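Local coordinates for protein (S)-2-haloacid dehalogenase 4A (Burkholderia cepacia, PDB 2NO4) that catalyses the hydrolytic dehalogenation of short-chain (S)-2-haloalkanoic acids to (R)-2-hydroxyalkanoic acids, with inversion of configuration, at residues B[20-23]-B[24-28]; B[134-137]-B[138-141]; B[141-144]-B[145-148]. All coordinates share one frame; numbering follows the deposited sequence.

In the fold
The three contacts follow one another along the chain and show how a Rossmann-like HAD core carries its active site on loops. Contact 1 lies after strand 16-19, a central strand of the parallel sheet, with its centre about 4 Å from that of the chain. Contact 2, about 12 Å away between centres, is on helix 132-141 of the beta-alpha-beta unit formed with strands 123-128 and 150-153. Contact 3, about 8 Å from contact 2, takes over at the shared Ala-141 and returns the chain toward strand 150-153. Side chains of contact 1 pack on those of both others, with Leu-26 touching Ala-138 and Leu-144, so helix and turn back the catalytic loop.

Contact 1: B[20-23]-B[24-28]; sequences DAYG and TLLDV. With SO4 (sulfate ion), chain H.
Near the plane of the Tyr-22 ring, at its edge, lie O2 of a bound sulfate and Val-28 CG1, the latter touching Tyr-22 CB rather than the ring itself; Leu-26, running alongside, brings CD1 in obliquely, 3.8 Å from Tyr-22 CE1. The ring of Tyr-101 also meets it, at a shallow angle between planes. The second flat group is the carboxylate of Asp-20, the nucleophile. Its CG stands opposite the backbone N (chi1 176°), bringing OD2 to Thr-24: Thr-24 OG1 donates to Asp-20 OD2 at 2.6 Å, from the anti side and 18° out of the carboxylate plane. Thr-24 OG1 in turn accepts from Ser-186 N, and Lys-161 forms a salt bridge with the other oxygen, so both ends of the carboxylate are held.

The backbone between Asp-20 and Leu-26 curls tightly around Ala-21 O, which accepts three N-H groups: Thr-24 N at 3.2 Å, Leu-25 N at 3.0 Å and Leu-26 N at 2.9 Å. The turn is closed by Gly-23 N, which donates in the carbonyl plane to Leu-26 O at 2.8 Å. This compact turn directly after the nucleophile probably corresponds to the squiggle of HAD enzymes.

While its carbonyl gathers these donors, the N-H of Ala-21, with that of Tyr-22, points to the anion: both donate to sulfate O1, the latter at 2.9 Å and nearly straight (170°). Lys-161, Ser-128 and Asn-129 bond it too. Since all but the lysine are haloacid-binding residues, the sulfate, probably from the crystallisation liquor, is consistent with an anion pocket beside the nucleophile.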
loop_
_atom_site.group_PDB
_atom_site.type_symbol
_atom_site.label_atom_id
_atom_site.label_comp_id
_atom_site.label_asym_id
_atom_site.label_seq_id
_atom_site.Cartn_x
_atom_site.Cartn_y
_atom_site.Cartn_z
ATOM N N ASP B 20 -6.487 8.718 -14.999
ATOM C CA ASP B 20 -5.299 8.538 -14.176
ATOM C C ASP B 20 -4.053 8.922 -14.974
ATOM O O ASP B 20 -4.041 8.828 -16.209
ATOM C CB ASP B 20 -5.258 7.067 -13.716
ATOM C CG ASP B 20 -4.023 6.734 -12.938
ATOM O OD1 ASP B 20 -3.987 7.126 -11.765
ATOM O OD2 ASP B 20 -3.109 6.069 -13.491
ATOM N N ALA B 21 -3.025 9.436 -14.303
ATOM C CA ALA B 21 -1.781 9.775 -14.999
ATOM C C ALA B 21 -0.707 8.679 -14.898
ATOM O O ALA B 21 -0.373 8.051 -15.906
ATOM C CB ALA B 21 -1.246 11.113 -14.527
ATOM N N TYR B 22 -0.204 8.435 -13.684
ATOM C CA TYR B 22 0.981 7.606 -13.468
ATOM C C TYR B 22 0.601 6.130 -13.551
ATOM O O TYR B 22 -0.053 5.594 -12.645
ATOM C CB TYR B 22 1.639 7.941 -12.105
ATOM C CG TYR B 22 2.248 9.330 -12.149
ATOM C CD1 TYR B 22 3.456 9.551 -12.838
ATOM C CD2 TYR B 22 1.581 10.432 -11.586
ATOM C CE1 TYR B 22 4.035 10.833 -12.920
ATOM C CE2 TYR B 22 2.127 11.717 -11.675
ATOM C CZ TYR B 22 3.341 11.922 -12.352
ATOM O OH TYR B 22 3.901 13.189 -12.432
ATOM N N GLY B 23 0.978 5.509 -14.654
ATOM C CA GLY B 23 0.613 4.093 -14.908
ATOM C C GLY B 23 -0.381 3.917 -16.052
ATOM O O GLY B 23 -0.470 2.841 -16.644
ATOM N N THR B 24 -1.102 4.992 -16.374
ATOM C CA THR B 24 -2.169 4.964 -17.386
ATOM C C THR B 24 -1.764 5.743 -18.634
ATOM O O THR B 24 -1.714 5.179 -19.728
ATOM C CB THR B 24 -3.469 5.503 -16.782
ATOM O OG1 THR B 24 -3.771 4.748 -15.605
ATOM C CG2 THR B 24 -4.686 5.407 -17.776
ATOM N N LEU B 25 -1.488 7.039 -18.463
ATOM C CA LEU B 25 -1.021 7.884 -19.566
ATOM C C LEU B 25 0.497 7.931 -19.606
ATOM O O LEU B 25 1.063 8.033 -20.677
ATOM C CB LEU B 25 -1.564 9.321 -19.444
ATOM C CG LEU B 25 -3.097 9.451 -19.537
ATOM C CD1 LEU B 25 -3.544 10.894 -19.350
ATOM C CD2 LEU B 25 -3.661 8.840 -20.845
ATOM N N LEU B 26 1.122 7.844 -18.429
ATOM C CA LEU B 26 2.575 7.943 -18.249
ATOM C C LEU B 26 3.111 6.602 -17.765
ATOM O O LEU B 26 2.552 5.986 -16.862
ATOM C CB LEU B 26 2.919 9.022 -17.220
ATOM C CG LEU B 26 2.461 10.436 -17.591
ATOM C CD1 LEU B 26 2.773 11.445 -16.479
ATOM C CD2 LEU B 26 3.150 10.831 -18.907
ATOM N N ASP B 27 4.230 6.196 -18.339
ATOM C CA ASP B 27 4.794 4.866 -18.098
ATOM C C ASP B 27 5.740 4.886 -16.881
ATOM O O ASP B 27 6.877 5.318 -17.004
ATOM C CB ASP B 27 5.526 4.432 -19.365
ATOM C CG ASP B 27 5.988 3.017 -19.313
ATOM O OD1 ASP B 27 6.146 2.441 -18.213
ATOM O OD2 ASP B 27 6.194 2.475 -20.405
ATOM N N VAL B 28 5.265 4.459 -15.716
ATOM C CA VAL B 28 6.103 4.565 -14.493
ATOM C C VAL B 28 7.459 3.779 -14.608
ATOM O O VAL B 28 8.474 4.187 -14.013
ATOM C CB VAL B 28 5.322 4.292 -13.122
ATOM C CG1 VAL B 28 4.173 5.299 -12.915
ATOM C CG2 VAL B 28 4.785 2.847 -12.996
HETATM S S SO4 H . -1.891 8.904 -10.260
HETATM O O1 SO4 H . -1.811 9.590 -11.529
HETATM O O2 SO4 H . -0.708 9.156 -9.443
HETATM O O3 SO4 H . -3.105 9.219 -9.541
HETATM O O4 SO4 H . -1.898 7.488 -10.620
#

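Contact 2: B[134-137]-B[138-141]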
loop_
_atom_site.group_PDB
_atom_site.type_symbol
_atom_site.label_atom_id
_atom_site.label_comp_id
_atom_site.label_asym_id
_atom_site.label_seq_id
_atom_site.Cartn_x
_atom_site.Cartn_y
_atom_site.Cartn_z
ATOM N N MET B 134 5.404 18.342 -10.628
ATOM C CA MET B 134 5.893 17.116 -11.263
ATOM C C MET B 134 5.017 16.693 -12.470
ATOM O O MET B 134 5.536 16.275 -13.505
ATOM C CB MET B 134 6.050 15.982 -10.225
ATOM C CG MET B 134 4.753 15.334 -9.756
ATOM S SD MET B 134 5.049 14.106 -8.480
ATOM C CE MET B 134 5.630 12.714 -9.521
ATOM N N LEU B 135 3.705 16.835 -12.342
ATOM C CA LEU B 135 2.786 16.340 -13.353
ATOM C C LEU B 135 2.839 17.222 -14.614
ATOM O O LEU B 135 2.860 16.706 -15.738
ATOM C CB LEU B 135 1.362 16.326 -12.824
ATOM C CG LEU B 135 0.448 15.138 -13.153
ATOM C CD1 LEU B 135 -0.968 15.623 -12.926
ATOM C CD2 LEU B 135 0.591 14.543 -14.555
ATOM N N GLN B 136 2.840 18.540 -14.413
ATOM C CA GLN B 136 2.948 19.496 -15.521
ATOM C C GLN B 136 4.212 19.313 -16.356
ATOM O O GLN B 136 4.149 19.311 -17.604
ATOM C CB GLN B 136 2.797 20.949 -15.024
ATOM C CG GLN B 136 1.338 21.395 -14.918
ATOM C CD GLN B 136 0.584 21.241 -16.261
ATOM O OE1 GLN B 136 -0.387 20.480 -16.370
ATOM N NE2 GLN B 136 1.065 21.945 -17.290
ATOM N N ALA B 137 5.347 19.129 -15.683
ATOM C CA ALA B 137 6.599 18.809 -16.363
ATOM C C ALA B 137 6.468 17.574 -17.279
ATOM O O ALA B 137 6.889 17.605 -18.445
ATOM C CB ALA B 137 7.753 18.618 -15.354
ATOM N N ALA B 138 5.905 16.486 -16.731
ATOM C CA ALA B 138 5.715 15.234 -17.512
ATOM C C ALA B 138 4.748 15.448 -18.671
ATOM O O ALA B 138 4.999 14.978 -19.792
ATOM C CB ALA B 138 5.244 14.085 -16.611
ATOM N N LEU B 139 3.660 16.176 -18.407
ATOM C CA LEU B 139 2.668 16.463 -19.437
ATOM C C LEU B 139 3.246 17.337 -20.549
ATOM O O LEU B 139 2.976 17.095 -21.736
ATOM C CB LEU B 139 1.393 17.091 -18.861
ATOM C CG LEU B 139 0.569 16.221 -17.919
ATOM C CD1 LEU B 139 -0.614 17.042 -17.362
ATOM C CD2 LEU B 139 0.148 14.899 -18.557
ATOM N N LYS B 140 4.032 18.349 -20.177
ATOM C CA LYS B 140 4.656 19.193 -21.199
ATOM C C LYS B 140 5.669 18.415 -22.044
ATOM O O LYS B 140 5.646 18.502 -23.284
ATOM C CB LYS B 140 5.321 20.434 -20.589
ATOM C CG LYS B 140 4.342 21.543 -20.192
ATOM C CD LYS B 140 4.989 22.914 -20.402
ATOM C CE LYS B 140 5.179 23.233 -21.914
ATOM N NZ LYS B 140 6.564 23.755 -22.263
ATOM N N ALA B 141 6.562 17.680 -21.372
ATOM C CA ALA B 141 7.597 16.899 -22.063
ATOM C C ALA B 141 7.014 15.936 -23.076
ATOM O O ALA B 141 7.661 15.634 -24.084
ATOM C CB ALA B 141 8.467 16.138 -21.076
#
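Leu-139 settles against Leu-135 one turn earlier on helix 132-141, the crossover helix of a beta-alpha-beta unit in the Rossmann-like core. Three residues give this local contact most of its buried surface: Leu-139, Ala-138 and Ala-137. Leu-139 is met by two earlier side chains: Leu-135 CD2 reaches its CG at 3.8 Å, while the amide oxygen of Gln-136, whose chain folds back at chi2 (-56°), comes within 3.6 Å of Leu-139 CD1. Both leucines lie against the sheet, touching Ile-126 and Cys-151 on the flanking strands.

The CB of Ala-138 packs against Leu-26 CD1 of the catalytic loop; Ala-137 lies on a more exposed side. Both take part in the regular i to i+4 bonding: Ala-138 N donates to Met-134 O at a rather long 3.3 Å, whereas Ala-141 N reaches Ala-137 O at 2.9 Å. The two bonds between them are shorter, with Lys-140 N at 2.7 Å from Gln-136 O.

The carbonyl oxygen of Leu-135 meets one residue twice: it accepts from Leu-139 N at 2.8 Å and lies against Leu-139 CG at 3.2 Å.

Contact 3: B[141-144]-B[145-148]; sequences ASKL and DRVL
Lys-143 and Arg-146 come alongside each other through contrasting torsions: the lysine is extended as far as CE, whereas Arg-146 sets CG between its backbone N and carbonyl carbon (chi1 65°) and bends again at chi3 (60°). The arginine thereby folds back, laying one guanidinium face on the aliphatic part of the lysine, with Lys-143 CB 3.9 Å above the plane and over its centre. The charged ends stay apart, Lys-143 NZ lying 5.8 Å from Arg-146 NH2.

Asp-145 meets that flat group at its edge and probably limits its rotation. Its OD1 receives Arg-146 NE at 3.2 Å, almost straight (169°) and close to the guanidinium plane, in a salt bridge that probably offsets part of the local positive charge.

The lysine backbone has a second role: with positive phi, it is the C-prime residue of the Schellman motif that ends the helix, in which Leu-144 N turns to Leu-139 O and Lys-143 N to Lys-140 O. A short 3-10 turn then begins: Val-147 N donates to Leu-144 O at 3.1 Å from above the carbonyl plane, and Leu-148 CG packs 3.4 Å from Leu-144 O.

The Schellman motif thus ends helix 132-141 and the 3-10 turn leads the chain to strand 150-153, with Leu-144 and Val-147 packed on helix 110-119 and Leu-148 reaching that helix, Leu-139 and strand 123-128.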
loop_
_atom_site.group_PDB
_atom_site.type_symbol
_atom_site.label_atom_id
_atom_site.label_comp_id
_atom_site.label_asym_id
_atom_site.label_seq_id
_atom_site.Cartn_x
_atom_site.Cartn_y
_atom_site.Cartn_z
ATOM N N ALA B 141 6.562 17.680 -21.372
ATOM C CA ALA B 141 7.597 16.899 -22.063
ATOM C C ALA B 141 7.014 15.936 -23.076
ATOM O O ALA B 141 7.661 15.634 -24.084
ATOM C CB ALA B 141 8.467 16.138 -21.076
ATOM N N SER B 142 5.818 15.426 -22.804
ATOM C CA SER B 142 5.198 14.442 -23.698
ATOM C C SER B 142 4.121 15.030 -24.621
ATOM O O SER B 142 3.411 14.285 -25.305
ATOM C CB SER B 142 4.645 13.264 -22.880
ATOM O OG SER B 142 3.782 13.750 -21.857
ATOM N N LYS B 143 4.016 16.362 -24.634
ATOM C CA LYS B 143 3.002 17.129 -25.404
ATOM C C LYS B 143 1.539 16.742 -25.140
ATOM O O LYS B 143 0.670 16.909 -26.016
ATOM C CB LYS B 143 3.309 17.125 -26.911
ATOM C CG LYS B 143 4.666 17.698 -27.245
ATOM C CD LYS B 143 4.953 17.627 -28.756
ATOM C CE LYS B 143 6.382 18.107 -29.084
ATOM N NZ LYS B 143 7.413 17.153 -28.514
ATOM N N LEU B 144 1.274 16.241 -23.929
ATOM C CA LEU B 144 -0.074 15.832 -23.533
ATOM C C LEU B 144 -0.903 17.034 -23.103
ATOM O O LEU B 144 -2.125 16.975 -23.078
ATOM C CB LEU B 144 -0.027 14.753 -22.448
ATOM C CG LEU B 144 0.587 13.404 -22.856
ATOM C CD1 LEU B 144 0.710 12.447 -21.694
ATOM C CD2 LEU B 144 -0.210 12.747 -24.001
ATOM N N ASP B 145 -0.204 18.123 -22.787
ATOM C CA ASP B 145 -0.758 19.442 -22.472
ATOM C C ASP B 145 -1.897 19.891 -23.410
ATOM O O ASP B 145 -2.970 20.317 -22.963
ATOM C CB ASP B 145 0.395 20.503 -22.448
ATOM C CG ASP B 145 1.355 20.431 -23.705
ATOM O OD1 ASP B 145 0.983 20.763 -24.863
ATOM O OD2 ASP B 145 2.518 20.069 -23.516
ATOM N N ARG B 146 -1.657 19.775 -24.711
ATOM C CA ARG B 146 -2.578 20.315 -25.704
ATOM C C ARG B 146 -3.823 19.481 -25.910
ATOM O O ARG B 146 -4.757 19.923 -26.566
ATOM C CB ARG B 146 -1.862 20.529 -27.040
ATOM C CG ARG B 146 -1.372 19.277 -27.727
ATOM C CD ARG B 146 -0.218 19.623 -28.686
ATOM N NE ARG B 146 0.930 20.224 -27.987
ATOM C CZ ARG B 146 2.097 20.489 -28.571
ATOM N NH1 ARG B 146 2.270 20.213 -29.862
ATOM N NH2 ARG B 146 3.093 21.024 -27.871
ATOM N N VAL B 147 -3.833 18.277 -25.354
ATOM C CA VAL B 147 -4.956 17.374 -25.551
ATOM C C VAL B 147 -5.812 17.252 -24.288
ATOM O O VAL B 147 -6.610 16.307 -24.182
ATOM C CB VAL B 147 -4.511 15.983 -26.132
ATOM C CG1 VAL B 147 -3.913 16.171 -27.503
ATOM C CG2 VAL B 147 -3.493 15.262 -25.231
ATOM N N LEU B 148 -5.662 18.221 -23.366
ATOM C CA LEU B 148 -6.352 18.200 -22.058
ATOM C C LEU B 148 -7.156 19.470 -21.738
ATOM O O LEU B 148 -6.667 20.587 -21.935
ATOM C CB LEU B 148 -5.347 17.990 -20.920
ATOM C CG LEU B 148 -4.619 16.658 -20.805
ATOM C CD1 LEU B 148 -3.547 16.810 -19.731
ATOM C CD2 LEU B 148 -5.577 15.509 -20.496
#